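Local coordinates for glutathione transferase lambda1 (Populus trichocarpa, PDB 4PQH), which probably transfers glutathione to electrophilic compounds, as a monomeric Lambda-class glutathione transferase that can bind glutathione covalently, at residues E117-E120 / D121-Y125; S169-D172 / I173-P177. All coordinates share one frame; numbering follows the deposited sequence.

Interaction 1 (E117-E120 / D121-Y125); sequences EFAE and DLFSY
Leu122 lies over one face of the Phe118 ring, offset toward its rim: its CD1 reaches Phe118 CE2 at 3.6 Å, and its CG stands 4.1 Å above the ring plane. With CG of Phe118 anti to the backbone N (chi1 -169°), the ring leans toward the following turn and so under Leu122; it also meets the ring of Phe158, their planes steeply inclined. On the neighbouring side of the helix, the bent chain of Glu120 brings its carboxylate to the edge of the Phe123 ring, OE2 lying 3.8 Å from Phe123 CD2, with the two planes 52° apart. Both pairs sit on helix 113-137 of the all-helical C-terminal domain of the glutathione transferase fold, whose Ala119, Leu122 and Phe123 pack on Val171 of helix 170-190. Regular i to i+4 bonds run beneath, the shortest from Phe123 N to Ala119 O at 2.8 Å. The next in the series joins Ser124 N to Glu120 O at 3.0 Å, and the Ser124 side chain lies close to the same carbonyl, its CB 3.3 Å from Glu120 O.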
loop_
_atom_site.group_PDB
_atom_site.type_symbol
_atom_site.label_atom_id
_atom_site.label_comp_id
_atom_site.label_asym_id
_atom_site.label_seq_id
_atom_site.Cartn_x
_atom_site.Cartn_y
_atom_site.Cartn_z
ATOM N N GLU A 117 10.832 -12.380 10.883
ATOM C CA GLU A 117 10.237 -13.665 10.503
ATOM C C GLU A 117 8.715 -13.594 10.480
ATOM O O GLU A 117 8.072 -14.098 9.560
ATOM C CB GLU A 117 10.686 -14.776 11.458
ATOM C CG GLU A 117 9.959 -16.100 11.256
ATOM C CD GLU A 117 10.307 -17.130 12.312
ATOM O OE1 GLU A 117 11.326 -16.952 13.010
ATOM O OE2 GLU A 117 9.556 -18.117 12.450
ATOM N N PHE A 118 8.141 -12.971 11.498
ATOM C CA PHE A 118 6.696 -12.828 11.578
ATOM C C PHE A 118 6.213 -11.943 10.441
ATOM O O PHE A 118 5.164 -12.206 9.840
ATOM C CB PHE A 118 6.297 -12.237 12.933
ATOM C CG PHE A 118 4.824 -12.294 13.213
ATOM C CD1 PHE A 118 4.173 -13.512 13.321
ATOM C CD2 PHE A 118 4.098 -11.132 13.396
ATOM C CE1 PHE A 118 2.819 -13.563 13.585
ATOM C CE2 PHE A 118 2.746 -11.180 13.656
ATOM C CZ PHE A 118 2.108 -12.392 13.759
ATOM N N ALA A 119 6.991 -10.905 10.137
ATOM C CA ALA A 119 6.669 -9.997 9.041
ATOM C C ALA A 119 6.566 -10.755 7.730
ATOM O O ALA A 119 5.666 -10.504 6.932
ATOM C CB ALA A 119 7.709 -8.885 8.934
ATOM N N GLU A 120 7.486 -11.682 7.504
ATOM C CA GLU A 120 7.449 -12.449 6.272
ATOM C C GLU A 120 6.207 -13.342 6.216
ATOM O O GLU A 120 5.605 -13.485 5.155
ATOM C CB GLU A 120 8.752 -13.228 6.076
ATOM C CG GLU A 120 9.969 -12.316 5.910
ATOM C CD GLU A 120 9.812 -11.314 4.769
ATOM O OE1 GLU A 120 9.197 -11.658 3.737
ATOM O OE2 GLU A 120 10.305 -10.177 4.903
ATOM N N ASP A 121 5.798 -13.901 7.353
ATOM C CA ASP A 121 4.529 -14.632 7.423
ATOM C C ASP A 121 3.354 -13.743 7.004
ATOM O O ASP A 121 2.454 -14.179 6.279
ATOM C CB ASP A 121 4.277 -15.176 8.836
ATOM C CG ASP A 121 5.226 -16.295 9.219
ATOM O OD1 ASP A 121 5.777 -16.956 8.313
ATOM O OD2 ASP A 121 5.406 -16.522 10.435
ATOM N N LEU A 122 3.367 -12.492 7.453
ATOM C CA LEU A 122 2.270 -11.568 7.173
ATOM C C LEU A 122 2.285 -11.042 5.742
ATOM O O LEU A 122 1.231 -10.877 5.127
ATOM C CB LEU A 122 2.282 -10.414 8.172
ATOM C CG LEU A 122 1.951 -10.846 9.600
ATOM C CD1 LEU A 122 1.992 -9.640 10.522
ATOM C CD2 LEU A 122 0.598 -11.539 9.652
ATOM N N PHE A 123 3.467 -10.778 5.205
ATOM C CA PHE A 123 3.575 -10.443 3.786
ATOM C C PHE A 123 3.048 -11.581 2.915
ATOM O O PHE A 123 2.344 -11.346 1.932
ATOM C CB PHE A 123 5.020 -10.136 3.399
ATOM C CG PHE A 123 5.522 -8.815 3.904
ATOM C CD1 PHE A 123 4.736 -7.677 3.832
ATOM C CD2 PHE A 123 6.799 -8.715 4.436
ATOM C CE1 PHE A 123 5.207 -6.457 4.301
ATOM C CE2 PHE A 123 7.277 -7.498 4.907
ATOM C CZ PHE A 123 6.477 -6.369 4.837
ATOM N N SER A 124 3.390 -12.811 3.289
ATOM C CA SER A 124 2.972 -13.994 2.534
ATOM C C SER A 124 1.463 -14.151 2.581
ATOM O O SER A 124 0.863 -14.708 1.667
ATOM C CB SER A 124 3.630 -15.245 3.111
ATOM O OG SER A 124 5.014 -15.295 2.801
ATOM N N TYR A 125 0.853 -13.666 3.654
ATOM C CA TYR A 125 -0.592 -13.792 3.832
ATOM C C TYR A 125 -1.411 -12.785 3.019
ATOM O O TYR A 125 -2.627 -12.946 2.877
ATOM C CB TYR A 125 -0.945 -13.688 5.325
ATOM C CG TYR A 125 -2.396 -13.974 5.630
ATOM C CD1 TYR A 125 -2.894 -15.271 5.583
ATOM C CD2 TYR A 125 -3.271 -12.948 5.953
ATOM C CE1 TYR A 125 -4.221 -15.535 5.859
ATOM C CE2 TYR A 125 -4.603 -13.204 6.228
ATOM C CZ TYR A 125 -5.071 -14.501 6.181
ATOM O OH TYR A 125 -6.399 -14.764 6.450
HETATM O O HOH W 1 6.866 -16.276 12.995
#

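Interaction 2 (S169-D172 / I173-P177); sequences SLVD and IAYAP
Val171 and Tyr175 stand side by side one turn apart and point the same way, the CG1 methyl of Val171 reaching the ring carbon CD2 of Tyr175 at 4.2 Å. That methyl is turned toward the following turn because it lies anti to the backbone N (chi1 -177°), whereas CG2 is left to meet Ala119 of helix 113-137. CG of Tyr175 lies anti to the carbonyl carbon (chi1 -79°), which lays the ring back beside the preceding turn. There it presents its edge to the carbonyl of Val171, whose oxygen lies in the ring plane, 3.3 Å from CD2 of Tyr175; the same oxygen accepts the backbone N-H of Tyr175. Beyond the ring, the hydroxyl is probably hydrogen-bonded to the backbone oxygen of Leu122, while Phe164 and Phe129 pack around the aromatic body. A phenylalanine in place of Tyr175 would probably keep the contact with Val171 but leave the Leu122 oxygen without this hydroxyl partner. On another side of the helix, Leu170 CD2 and Ile173 CD1 meet loosely at 4.3 Å, and Ile173 goes on to pack against helix 37-48.

At the start of the helix, the side chain of Asp172 folds back, its CG beside the backbone N (chi1 -50°), and OD2 takes the N-H of Ser169 at 2.8 Å, nearly in line with the carboxylate C-O bond. Its other oxygen, OD1, is gripped by Phe164 N and Trp204 NE1, so this buried carboxylate has three donors, which would be expected to stabilise its negative charge and fix its rotation. In return, Ser169 OG accepts from Val171 N at 3.0 Å. This reciprocal pair is a capping box, with Ser169 as N-cap, and corresponds to the N-capping box characteristic of the buried core helix in the C-terminal domain of glutathione transferases.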
loop_
_atom_site.group_PDB
_atom_site.type_symbol
_atom_site.label_atom_id
_atom_site.label_comp_id
_atom_site.label_asym_id
_atom_site.label_seq_id
_atom_site.Cartn_x
_atom_site.Cartn_y
_atom_site.Cartn_z
ATOM N N SER A 169 5.422 -0.357 10.926
ATOM C CA SER A 169 6.328 -0.920 9.929
ATOM C C SER A 169 5.686 -1.052 8.564
ATOM O O SER A 169 4.497 -0.780 8.374
ATOM C CB SER A 169 6.800 -2.309 10.364
ATOM O OG SER A 169 5.799 -3.296 10.105
ATOM N N LEU A 170 6.489 -1.514 7.622
ATOM C CA LEU A 170 6.023 -1.813 6.277
ATOM C C LEU A 170 4.860 -2.778 6.255
ATOM O O LEU A 170 4.094 -2.779 5.293
ATOM C CB LEU A 170 7.152 -2.406 5.444
ATOM C CG LEU A 170 8.338 -1.489 5.171
ATOM C CD1 LEU A 170 9.417 -2.268 4.455
ATOM C CD2 LEU A 170 7.911 -0.253 4.374
ATOM N N VAL A 171 4.730 -3.621 7.276
ATOM C CA VAL A 171 3.623 -4.576 7.286
ATOM C C VAL A 171 2.286 -3.846 7.407
ATOM O O VAL A 171 1.310 -4.180 6.727
ATOM C CB VAL A 171 3.745 -5.633 8.414
ATOM C CG1 VAL A 171 2.601 -6.646 8.315
ATOM C CG2 VAL A 171 5.081 -6.349 8.349
ATOM N N ASP A 172 2.238 -2.839 8.272
ATOM C CA ASP A 172 1.018 -2.052 8.419
ATOM C C ASP A 172 0.704 -1.323 7.116
ATOM O O ASP A 172 -0.443 -1.289 6.665
ATOM C CB ASP A 172 1.170 -1.066 9.576
ATOM C CG ASP A 172 1.667 -1.743 10.813
ATOM O OD1 ASP A 172 0.905 -2.535 11.399
ATOM O OD2 ASP A 172 2.848 -1.525 11.152
ATOM N N ILE A 173 1.737 -0.765 6.506
ATOM C CA ILE A 173 1.598 -0.081 5.230
ATOM C C ILE A 173 1.064 -1.010 4.117
ATOM O O ILE A 173 0.229 -0.612 3.301
ATOM C CB ILE A 173 2.931 0.546 4.825
ATOM C CG1 ILE A 173 3.293 1.647 5.829
ATOM C CG2 ILE A 173 2.860 1.107 3.421
ATOM C CD1 ILE A 173 4.688 2.221 5.638
ATOM N N ALA A 174 1.532 -2.251 4.103
ATOM C CA ALA A 174 1.088 -3.210 3.098
ATOM C C ALA A 174 -0.420 -3.460 3.196
ATOM O O ALA A 174 -1.113 -3.569 2.180
ATOM C CB ALA A 174 1.853 -4.506 3.249
ATOM N N TYR A 175 -0.932 -3.554 4.414
ATOM C CA TYR A 175 -2.345 -3.857 4.632
ATOM C C TYR A 175 -3.281 -2.654 4.591
ATOM O O TYR A 175 -4.454 -2.808 4.263
ATOM C CB TYR A 175 -2.535 -4.627 5.942
ATOM C CG TYR A 175 -2.195 -6.090 5.823
ATOM C CD1 TYR A 175 -3.163 -6.997 5.436
ATOM C CD2 TYR A 175 -0.902 -6.564 6.057
ATOM C CE1 TYR A 175 -2.874 -8.326 5.302
ATOM C CE2 TYR A 175 -0.601 -7.902 5.926
ATOM C CZ TYR A 175 -1.596 -8.783 5.547
ATOM O OH TYR A 175 -1.334 -10.126 5.401
ATOM N N ALA A 176 -2.779 -1.467 4.936
ATOM C CA ALA A 176 -3.638 -0.287 5.046
ATOM C C ALA A 176 -4.547 -0.002 3.834
ATOM O O ALA A 176 -5.733 0.230 4.019
ATOM C CB ALA A 176 -2.843 0.964 5.466
ATOM N N PRO A 177 -4.015 -0.042 2.594
ATOM C CA PRO A 177 -4.916 0.255 1.463
ATOM C C PRO A 177 -6.027 -0.770 1.271
ATOM O O PRO A 177 -7.114 -0.433 0.802
ATOM C CB PRO A 177 -3.971 0.209 0.257
ATOM C CG PRO A 177 -2.622 0.578 0.843
ATOM C CD PRO A 177 -2.624 -0.192 2.135
#

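Overall arrangement
Interactions 1 and 2 occupy neighbouring helices of the C-terminal domain, with centres about 12 Å apart; helix 113-137 comes first along the chain and helix 170-190 follows after helix 144-154. They meet directly: the probable hydroxyl tie from Tyr175 OH to Leu122 O spans 2.7 Å, and Leu122 CD1 packs on Val171 CG1. Interaction 1 is partly solvent-exposed, its centre about 15 Å from the centre of the chain, whereas interaction 2 is wholly buried, its centre about 6 Å from that point. Through Ile173 and Pro177, helix 170-190 also contacts helix 37-48, so it lies between helix 113-137 and helix 37-48 of the glutathione-binding, thioredoxin-like domain.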